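Salicylaldehyde dehydrogenase NahF (Pseudomonas putida, PDB 4JZ6) oxidises aldehydes over a broad substrate range and probably converts salicylaldehyde to salicylate with NAD+ and water in naphthalene degradation. Local coordinates at residues A89-M92 against E93-P97; I100-M103 against A104-G108; I201-C204 against V205-A208; G472-G476 against R477-D481. One frame throughout, in Å; residues are numbered along the deposited sequence.

Contacts 1 and 3 belong together: their centres lie about 10 Å apart, helix 78-94 touches helix 195-208 through Met92 CE on Ile201 CG1 at 3.5 Å, and Lys95, at the junction after helix 78-94, makes a salt bridge from NZ to Glu207 OE1 at 2.7 Å. Contact 2 follows contact 1 along the chain, on helix 96-107, and its Met103 side chain comes to about 9 Å from a bound salicylaldehyde. Contact 4 stands apart, its nearest atoms about 12 Å from those of contact 3 and about 16 Å from those of contact 2. It is the contact beside the predicted active-site Glu267, whose side chain is about 3 Å from that of Phe474.

Contact 1 of 4, residues A89-M92 against E93-P97; sequences ADVM and ESKTP
Ser94 and Val91 show how a side-chain hydroxyl can take part in the last turn of a helix. With OG held between its own backbone N and carbonyl carbon (chi1 71°), the serine folds back and gives a bond of 2.6 Å from OG to Val91 O. Its backbone N-H has two acceptors, Asp90 O at 3.0 Å and, weakly, Val91 O. Lys95 N then bonds to Met92 O at 3.1 Å, three residues back, coming from above the carbonyl plane. This is the junction of two helices: 78-94 ends here, and Lys95 is the N-cap of 96-107. Thr96 OG1 ties the new helix to the old by its bond to Glu93 O (2.7 Å).

Two acidic groups come near each other: Asp90 OD1 and Glu93 OE1 are 4.6 Å apart, a like-charged pair that Arg126 of helix 111-130 probably balances, since it makes salt bridges to both residues.

The aliphatic parts of the side chains lie over backbone oxygens of the preceding turn. Glu93 CG rests 3.4 Å from Ala89 O, and Lys95 CG is 3.7 Å from Val91 O, while Met92 sends its bent chain toward Ile201 and Cys204 of helix 195-208.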
loop_
_atom_site.group_PDB
_atom_site.type_symbol
_atom_site.label_atom_id
_atom_site.label_comp_id
_atom_site.label_asym_id
_atom_site.label_seq_id
_atom_site.Cartn_x
_atom_site.Cartn_y
_atom_site.Cartn_z
ATOM N N ALA A 89 -0.935 -20.149 -20.243
ATOM C CA ALA A 89 0.158 -21.015 -19.813
ATOM C C ALA A 89 0.470 -22.071 -20.861
ATOM O O ALA A 89 1.632 -22.272 -21.211
ATOM C CB ALA A 89 -0.160 -21.667 -18.482
ATOM N N ASP A 90 -0.562 -22.739 -21.368
ATOM C CA ASP A 90 -0.373 -23.744 -22.413
ATOM C C ASP A 90 0.315 -23.137 -23.630
ATOM O O ASP A 90 1.243 -23.727 -24.196
ATOM C CB ASP A 90 -1.716 -24.336 -22.845
ATOM C CG ASP A 90 -2.344 -25.212 -21.780
ATOM O OD1 ASP A 90 -1.608 -25.702 -20.897
ATOM O OD2 ASP A 90 -3.575 -25.421 -21.842
ATOM N N VAL A 91 -0.146 -21.949 -24.018
ATOM C CA VAL A 91 0.373 -21.261 -25.198
ATOM C C VAL A 91 1.823 -20.815 -25.015
ATOM O O VAL A 91 2.633 -20.919 -25.940
ATOM C CB VAL A 91 -0.518 -20.062 -25.591
ATOM C CG1 VAL A 91 0.123 -19.244 -26.702
ATOM C CG2 VAL A 91 -1.881 -20.550 -26.018
ATOM N N MET A 92 2.154 -20.327 -23.824
ATOM C CA MET A 92 3.531 -19.940 -23.542
ATOM C C MET A 92 4.478 -21.142 -23.620
ATOM O O MET A 92 5.585 -21.040 -24.150
ATOM C CB MET A 92 3.647 -19.275 -22.174
ATOM C CG MET A 92 2.829 -18.014 -22.017
ATOM S SD MET A 92 3.428 -17.039 -20.624
ATOM C CE MET A 92 4.979 -16.444 -21.298
ATOM N N GLU A 93 4.046 -22.282 -23.090
ATOM C CA GLU A 93 4.882 -23.476 -23.116
ATOM C C GLU A 93 5.053 -23.981 -24.547
ATOM O O GLU A 93 6.080 -24.566 -24.892
ATOM C CB GLU A 93 4.309 -24.565 -22.203
ATOM C CG GLU A 93 4.360 -24.192 -20.724
ATOM C CD GLU A 93 3.697 -25.218 -19.820
ATOM O OE1 GLU A 93 2.917 -26.050 -20.328
ATOM O OE2 GLU A 93 3.956 -25.190 -18.597
ATOM N N SER A 94 4.052 -23.732 -25.384
ATOM C CA SER A 94 4.116 -24.166 -26.776
ATOM C C SER A 94 5.114 -23.327 -27.567
ATOM O O SER A 94 5.514 -23.705 -28.664
ATOM C CB SER A 94 2.733 -24.120 -27.437
ATOM O OG SER A 94 2.297 -22.791 -27.663
ATOM N N LYS A 95 5.517 -22.194 -27.006
ATOM C CA LYS A 95 6.440 -21.295 -27.685
ATOM C C LYS A 95 7.816 -21.262 -27.014
ATOM O O LYS A 95 8.604 -20.342 -27.243
ATOM C CB LYS A 95 5.841 -19.889 -27.769
ATOM C CG LYS A 95 4.700 -19.769 -28.775
ATOM C CD LYS A 95 4.181 -18.337 -28.878
ATOM C CE LYS A 95 3.389 -18.121 -30.161
ATOM N NZ LYS A 95 2.336 -19.151 -30.357
ATOM N N THR A 96 8.100 -22.279 -26.203
ATOM C CA THR A 96 9.338 -22.339 -25.418
ATOM C C THR A 96 10.648 -22.110 -26.206
ATOM O O THR A 96 11.475 -21.295 -25.794
ATOM C CB THR A 96 9.427 -23.637 -24.555
ATOM O OG1 THR A 96 8.338 -23.680 -23.619
ATOM C CG2 THR A 96 10.739 -23.684 -23.784
ATOM N N PRO A 97 10.841 -22.809 -27.338
ATOM C CA PRO A 97 12.082 -22.588 -28.091
ATOM C C PRO A 97 12.282 -21.145 -28.552
ATOM O O PRO A 97 13.424 -20.685 -28.589
ATOM C CB PRO A 97 11.908 -23.493 -29.311
ATOM C CG PRO A 97 10.984 -24.549 -28.863
ATOM C CD PRO A 97 10.014 -23.855 -27.963
#

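Contact 2 of 4, residues I100-M103 against A104-G108; sequences IEVM and AMEVG
Val102 and Glu106, one helical turn apart, lie side by side and point the same way, so that a methyl group runs beside a carboxylate. The valine turns CG1 anti to its backbone N (chi1 168°), and this branch comes to 3.7 Å from Glu106 OE1. The glutamate is extended beyond CG and carries its charge past the methyl to polar partners: OE1 bonds to Thr197 OG1, while OE2 takes Thr49 OG1 and Ala196 N. Gripped at both oxygens, one of them by an amide in the first turn of helix 195-208, this buried carboxylate is probably favoured in its ionised form. The backbone bond from Glu106 N to Val102 O, 2.8 Å, spans the same turn.

Met105 lies differently, alongside the backbone: its CG is 3.3 Å from Glu101 O and its SD 3.7 Å from the same oxygen, before the chain bends away. Val107 leans back on the preceding turn, with CG2 3.3 Å from Met103 O and 4.4 Å from Met103 CB. Gly108 follows with positive phi, and the chain leaves the alpha-helix.

Several elements pack against helix 96-107. Val102 and Glu106 face helix 195-208, Ile100 and Met103 face helix 111-130, where Met103 touches the pocket residue Trp113, and Met105 meets Met18 of strand 18-24.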
loop_
_atom_site.group_PDB
_atom_site.type_symbol
_atom_site.label_atom_id
_atom_site.label_comp_id
_atom_site.label_asym_id
_atom_site.label_seq_id
_atom_site.Cartn_x
_atom_site.Cartn_y
_atom_site.Cartn_z
ATOM N N ILE A 100 13.489 -19.006 -25.577
ATOM C CA ILE A 100 14.898 -19.295 -25.343
ATOM C C ILE A 100 15.745 -18.490 -26.318
ATOM O O ILE A 100 16.699 -17.812 -25.920
ATOM C CB ILE A 100 15.202 -20.792 -25.527
ATOM C CG1 ILE A 100 14.344 -21.636 -24.579
ATOM C CG2 ILE A 100 16.688 -21.072 -25.321
ATOM C CD1 ILE A 100 15.045 -22.091 -23.331
ATOM N N GLU A 101 15.365 -18.549 -27.592
ATOM C CA GLU A 101 16.110 -17.904 -28.665
ATOM C C GLU A 101 16.113 -16.384 -28.539
ATOM O O GLU A 101 17.156 -15.739 -28.682
ATOM C CB GLU A 101 15.532 -18.313 -30.018
ATOM C CG GLU A 101 16.287 -17.760 -31.213
ATOM C CD GLU A 101 15.488 -17.863 -32.490
ATOM O OE1 GLU A 101 14.491 -18.617 -32.509
ATOM O OE2 GLU A 101 15.848 -17.181 -33.474
ATOM N N VAL A 102 14.944 -15.814 -28.271
ATOM C CA VAL A 102 14.811 -14.368 -28.220
ATOM C C VAL A 102 15.497 -13.785 -26.990
ATOM O O VAL A 102 16.213 -12.785 -27.084
ATOM C CB VAL A 102 13.332 -13.942 -28.264
ATOM C CG1 VAL A 102 13.183 -12.471 -27.914
ATOM C CG2 VAL A 102 12.748 -14.229 -29.643
ATOM N N MET A 103 15.286 -14.424 -25.843
ATOM C CA MET A 103 15.905 -13.984 -24.597
ATOM C C MET A 103 17.431 -14.065 -24.671
ATOM O O MET A 103 18.135 -13.236 -24.084
ATOM C CB MET A 103 15.372 -14.790 -23.408
ATOM C CG MET A 103 14.028 -14.302 -22.897
ATOM S SD MET A 103 13.499 -15.108 -21.366
ATOM C CE MET A 103 14.955 -14.926 -20.333
ATOM N N ALA A 104 17.939 -15.052 -25.403
ATOM C CA ALA A 104 19.376 -15.168 -25.599
ATOM C C ALA A 104 19.894 -13.983 -26.410
ATOM O O ALA A 104 20.970 -13.451 -26.133
ATOM C CB ALA A 104 19.724 -16.481 -26.280
ATOM N N MET A 105 19.119 -13.560 -27.403
ATOM C CA MET A 105 19.542 -12.471 -28.276
ATOM C C MET A 105 19.431 -11.118 -27.582
ATOM O O MET A 105 20.336 -10.286 -27.670
ATOM C CB MET A 105 18.720 -12.462 -29.569
ATOM C CG MET A 105 18.944 -13.678 -30.455
ATOM S SD MET A 105 17.761 -13.784 -31.816
ATOM C CE MET A 105 18.181 -12.319 -32.768
ATOM N N GLU A 106 18.319 -10.906 -26.887
ATOM C CA GLU A 106 18.021 -9.589 -26.337
ATOM C C GLU A 106 18.726 -9.278 -25.027
ATOM O O GLU A 106 19.241 -8.177 -24.849
ATOM C CB GLU A 106 16.513 -9.399 -26.160
ATOM C CG GLU A 106 15.740 -9.359 -27.456
ATOM C CD GLU A 106 14.372 -8.748 -27.281
ATOM O OE1 GLU A 106 13.639 -9.170 -26.358
ATOM O OE2 GLU A 106 14.036 -7.831 -28.062
ATOM N N VAL A 107 18.732 -10.235 -24.104
ATOM C CA VAL A 107 19.201 -9.960 -22.751
ATOM C C VAL A 107 20.289 -10.921 -22.281
ATOM O O VAL A 107 20.537 -11.049 -21.081
ATOM C CB VAL A 107 18.028 -9.933 -21.733
ATOM C CG1 VAL A 107 16.954 -8.957 -22.190
ATOM C CG2 VAL A 107 17.441 -11.325 -21.535
ATOM N N GLY A 108 20.940 -11.582 -23.235
ATOM C CA GLY A 108 22.055 -12.472 -22.944
ATOM C C GLY A 108 21.739 -13.574 -21.946
ATOM O O GLY A 108 22.585 -13.951 -21.132
#

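Contact 3 of 4, residues I201-C204 against V205-A208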
loop_
_atom_site.group_PDB
_atom_site.type_symbol
_atom_site.label_atom_id
_atom_site.label_comp_id
_atom_site.label_asym_id
_atom_site.label_seq_id
_atom_site.Cartn_x
_atom_site.Cartn_y
_atom_site.Cartn_z
ATOM N N ILE A 201 5.348 -12.411 -25.205
ATOM C CA ILE A 201 4.492 -12.805 -24.097
ATOM C C ILE A 201 3.097 -12.238 -24.325
ATOM O O ILE A 201 2.098 -12.906 -24.073
ATOM C CB ILE A 201 5.077 -12.399 -22.705
ATOM C CG1 ILE A 201 4.251 -13.006 -21.572
ATOM C CG2 ILE A 201 5.142 -10.896 -22.538
ATOM C CD1 ILE A 201 4.862 -12.827 -20.209
ATOM N N THR A 202 3.042 -11.018 -24.850
ATOM C CA THR A 202 1.774 -10.405 -25.206
ATOM C C THR A 202 1.055 -11.265 -26.237
ATOM O O THR A 202 -0.130 -11.568 -26.087
ATOM C CB THR A 202 1.968 -8.993 -25.789
ATOM O OG1 THR A 202 2.681 -8.181 -24.849
ATOM C CG2 THR A 202 0.618 -8.348 -26.102
ATOM N N GLN A 203 1.782 -11.662 -27.276
ATOM C CA GLN A 203 1.211 -12.486 -28.333
ATOM C C GLN A 203 0.596 -13.761 -27.761
ATOM O O GLN A 203 -0.485 -14.183 -28.174
ATOM C CB GLN A 203 2.265 -12.830 -29.385
ATOM C CG GLN A 203 1.700 -13.597 -30.566
ATOM C CD GLN A 203 2.778 -14.136 -31.476
ATOM O OE1 GLN A 203 3.938 -13.728 -31.394
ATOM N NE2 GLN A 203 2.406 -15.066 -32.346
ATOM N N CYS A 204 1.285 -14.365 -26.800
ATOM C CA CYS A 204 0.772 -15.559 -26.152
ATOM C C CYS A 204 -0.596 -15.300 -25.537
ATOM O O CYS A 204 -1.534 -16.076 -25.733
ATOM C CB CYS A 204 1.749 -16.040 -25.090
ATOM S SG CYS A 204 3.190 -16.844 -25.789
ATOM N N VAL A 205 -0.707 -14.195 -24.809
ATOM C CA VAL A 205 -1.976 -13.810 -24.211
ATOM C C VAL A 205 -3.051 -13.611 -25.281
ATOM O O VAL A 205 -4.207 -14.009 -25.092
ATOM C CB VAL A 205 -1.817 -12.551 -23.344
ATOM C CG1 VAL A 205 -3.142 -12.133 -22.748
ATOM C CG2 VAL A 205 -0.814 -12.822 -22.246
ATOM N N GLN A 206 -2.665 -13.014 -26.409
ATOM C CA GLN A 206 -3.594 -12.818 -27.517
ATOM C C GLN A 206 -4.124 -14.149 -28.041
ATOM O O GLN A 206 -5.326 -14.302 -28.257
ATOM C CB GLN A 206 -2.947 -12.032 -28.663
ATOM C CG GLN A 206 -3.897 -11.788 -29.840
ATOM C CD GLN A 206 -3.206 -11.202 -31.069
ATOM O OE1 GLN A 206 -1.976 -11.185 -31.159
ATOM N NE2 GLN A 206 -4.003 -10.720 -32.025
ATOM N N GLU A 207 -3.225 -15.111 -28.222
ATOM C CA GLU A 207 -3.589 -16.408 -28.790
ATOM C C GLU A 207 -4.354 -17.313 -27.824
ATOM O O GLU A 207 -4.936 -18.317 -28.241
ATOM C CB GLU A 207 -2.350 -17.128 -29.327
ATOM C CG GLU A 207 -1.598 -16.316 -30.359
ATOM C CD GLU A 207 -0.454 -17.074 -30.992
ATOM O OE1 GLU A 207 -0.168 -18.200 -30.538
ATOM O OE2 GLU A 207 0.156 -16.546 -31.947
ATOM N N ALA A 208 -4.348 -16.969 -26.538
ATOM C CA ALA A 208 -5.158 -17.695 -25.566
ATOM C C ALA A 208 -6.609 -17.251 -25.672
ATOM O O ALA A 208 -7.520 -17.934 -25.194
ATOM C CB ALA A 208 -4.641 -17.479 -24.168
#
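Gln203 NE2 gives Glu207 OE2 a hydrogen bond of 2.7 Å, the side-chain link between positions four apart that a helix brings onto one face. The two groups are far from coplanar: amide and carboxylate planes are 75° apart, and the nitrogen approaches OE2 from above the carboxylate plane. Both chains are extended beyond CG, but their first torsions differ. Gln203 CG stands opposite its backbone N (chi1 -176°), leaning along the helix toward Glu207, whereas Glu207 CG lies beside its own N and passes 3.3 Å from Gln203 O. The other carboxylate oxygen, OE1, is taken by Lys95, so both oxygens of the carboxylate have a partner and its charge is probably offset by the lysine.

The backbone beneath repeats the regular pattern, with Gln206 N to Thr202 O at 2.9 Å and Glu207 N to Gln203 O also at 2.9 Å. At the end of the segment it slackens: Ala208 N reaches Cys204 O only weakly. On the buried flank, Val205 sets CG2 3.4 Å from Ile201 O, while CB lies equally close to Thr202 O, at 3.4 Å.

Helix 195-208 is the crossover of a beta-alpha-beta unit between strands 186-189 and 215-218, in the parallel part of a Rossmann-type sheet, consistent with NAD+ binding in this family. Thr202 and Val205 pack on Leu215 of strand 215-218, Ile201 lies against Ala172 and Ala173 of helix 170-181, and Cys204 turns to Val91 and Met92 of helix 78-94.

Contact 4 of 4, residues G472-G476 against R477-D481. With EDO (1,2-ethanediol), chain K; EDO (1,2-ethanediol), chain B.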
loop_
_atom_site.group_PDB
_atom_site.type_symbol
_atom_site.label_atom_id
_atom_site.label_comp_id
_atom_site.label_asym_id
_atom_site.label_seq_id
_atom_site.Cartn_x
_atom_site.Cartn_y
_atom_site.Cartn_z
ATOM N N GLY A 472 4.215 -3.862 -0.995
ATOM C CA GLY A 472 3.279 -4.599 -1.820
ATOM C C GLY A 472 3.839 -5.971 -2.118
ATOM O O GLY A 472 4.936 -6.305 -1.668
ATOM N N ARG A 473 3.107 -6.768 -2.887
ATOM C CA ARG A 473 3.513 -8.154 -3.075
ATOM C C ARG A 473 2.909 -8.828 -4.316
ATOM O O ARG A 473 1.704 -8.747 -4.557
ATOM C CB ARG A 473 3.168 -8.954 -1.812
ATOM C CG ARG A 473 4.254 -9.918 -1.368
ATOM C CD ARG A 473 4.874 -9.512 -0.033
ATOM N NE ARG A 473 5.712 -8.322 -0.140
ATOM C CZ ARG A 473 6.539 -7.891 0.812
ATOM N NH1 ARG A 473 7.254 -6.792 0.619
ATOM N NH2 ARG A 473 6.661 -8.558 1.951
ATOM N N PHE A 474 3.760 -9.485 -5.103
ATOM C CA PHE A 474 3.288 -10.393 -6.147
ATOM C C PHE A 474 3.269 -11.817 -5.585
ATOM O O PHE A 474 3.847 -12.073 -4.524
ATOM C CB PHE A 474 4.191 -10.338 -7.384
ATOM C CG PHE A 474 3.888 -9.205 -8.323
ATOM C CD1 PHE A 474 2.699 -9.171 -9.035
ATOM C CD2 PHE A 474 4.813 -8.187 -8.523
ATOM C CE1 PHE A 474 2.428 -8.129 -9.920
ATOM C CE2 PHE A 474 4.547 -7.147 -9.398
ATOM C CZ PHE A 474 3.349 -7.119 -10.098
ATOM N N ASP A 475 2.596 -12.728 -6.291
ATOM C CA ASP A 475 2.509 -14.151 -5.913
ATOM C C ASP A 475 1.803 -14.413 -4.578
ATOM O O ASP A 475 1.541 -13.487 -3.806
ATOM C CB ASP A 475 3.888 -14.811 -5.919
ATOM C CG ASP A 475 4.555 -14.729 -7.262
ATOM O OD1 ASP A 475 3.866 -14.985 -8.272
ATOM O OD2 ASP A 475 5.761 -14.398 -7.310
ATOM N N GLY A 476 1.495 -15.681 -4.317
ATOM C CA GLY A 476 0.814 -16.063 -3.089
ATOM C C GLY A 476 -0.591 -15.496 -2.990
ATOM O O GLY A 476 -1.100 -14.904 -3.940
ATOM N N ARG A 477 -1.230 -15.671 -1.844
ATOM C CA ARG A 477 -2.556 -15.108 -1.658
ATOM C C ARG A 477 -2.482 -13.587 -1.523
ATOM O O ARG A 477 -3.448 -12.882 -1.820
ATOM C CB ARG A 477 -3.235 -15.716 -0.436
ATOM C CG ARG A 477 -3.494 -17.213 -0.517
ATOM C CD ARG A 477 -4.088 -17.699 0.808
ATOM N NE ARG A 477 -4.457 -19.114 0.808
ATOM C CZ ARG A 477 -4.813 -19.783 1.901
ATOM N NH1 ARG A 477 -4.836 -19.163 3.078
ATOM N NH2 ARG A 477 -5.138 -21.070 1.828
ATOM N N ALA A 478 -1.332 -13.079 -1.092
ATOM C CA ALA A 478 -1.177 -11.647 -0.824
ATOM C C ALA A 478 -1.363 -10.758 -2.056
ATOM O O ALA A 478 -1.709 -9.583 -1.942
ATOM C CB ALA A 478 0.168 -11.373 -0.185
ATOM N N VAL A 479 -1.124 -11.319 -3.233
ATOM C CA VAL A 479 -1.189 -10.542 -4.455
ATOM C C VAL A 479 -2.636 -10.118 -4.750
ATOM O O VAL A 479 -2.876 -9.140 -5.461
ATOM C CB VAL A 479 -0.580 -11.326 -5.638
ATOM C CG1 VAL A 479 -1.474 -12.493 -6.023
ATOM C CG2 VAL A 479 -0.350 -10.411 -6.834
ATOM N N ILE A 480 -3.597 -10.843 -4.187
ATOM C CA ILE A 480 -5.009 -10.579 -4.463
ATOM C C ILE A 480 -5.447 -9.192 -4.010
ATOM O O ILE A 480 -6.127 -8.478 -4.740
ATOM C CB ILE A 480 -5.917 -11.633 -3.810
ATOM C CG1 ILE A 480 -5.638 -13.009 -4.418
ATOM C CG2 ILE A 480 -7.386 -11.267 -3.987
ATOM C CD1 ILE A 480 -6.383 -14.136 -3.739
ATOM N N ASP A 481 -5.040 -8.810 -2.808
ATOM C CA ASP A 481 -5.385 -7.502 -2.281
ATOM C C ASP A 481 -4.809 -6.384 -3.144
ATOM O O ASP A 481 -5.318 -5.263 -3.150
ATOM C CB ASP A 481 -4.882 -7.362 -0.849
ATOM C CG ASP A 481 -5.191 -6.003 -0.257
ATOM O OD1 ASP A 481 -6.330 -5.805 0.219
ATOM O OD2 ASP A 481 -4.297 -5.126 -0.280
HETATM C C1 EDO K . 3.568 -5.991 2.154
HETATM O O1 EDO K . 3.960 -4.625 1.937
HETATM C C2 EDO K . 2.172 -6.237 1.585
HETATM O O2 EDO K . 1.625 -7.467 2.083
HETATM C C1 EDO B . -7.145 -1.446 0.343
HETATM O O1 EDO B . -6.372 -0.390 -0.253
HETATM C C2 EDO B . -6.269 -2.281 1.275
HETATM O O2 EDO B . -6.911 -3.522 1.606
#
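Val479 packs into the bend of the preceding loop, the tight part of this contact. CG2, anti to the backbone N, sits 3.7 Å from Phe474 CA and meets the phenyl ring obliquely, 4.0 Å from Phe474 CD1. CG1 is pressed to 3.2 Å from Gly476 O. The backbone adds a CA-H...O contact from Val479 CA to Arg473 O (3.4 Å) and a weak hydrogen bond from Val479 N to Asp475 O.

The loop links strand 470-471, at the edge of a six-stranded sheet, to the short, weakly bonded helix about 479-482. Phe474 lies against strand 264-267 and touches the predicted active-site Glu267, while Asp475 is held by Tyr178 and Asn457.

The other side is looser. Arg473 and Ala478 are closest at their CB atoms, 4.2 Å apart. The arginine bends back and its NE bonds to Gly472 O at 2.6 Å, from above the carbonyl plane. An ethanediol, probably from crystallisation, lays its C1 over one face of the guanidinium, 3.8 Å from Arg473 CZ, while its O1 accepts a hydrogen bond from Gly472 N (3.0 Å). Exposed Arg477 packs on Glu138 and Ala478 on Leu486, both of the second subunit.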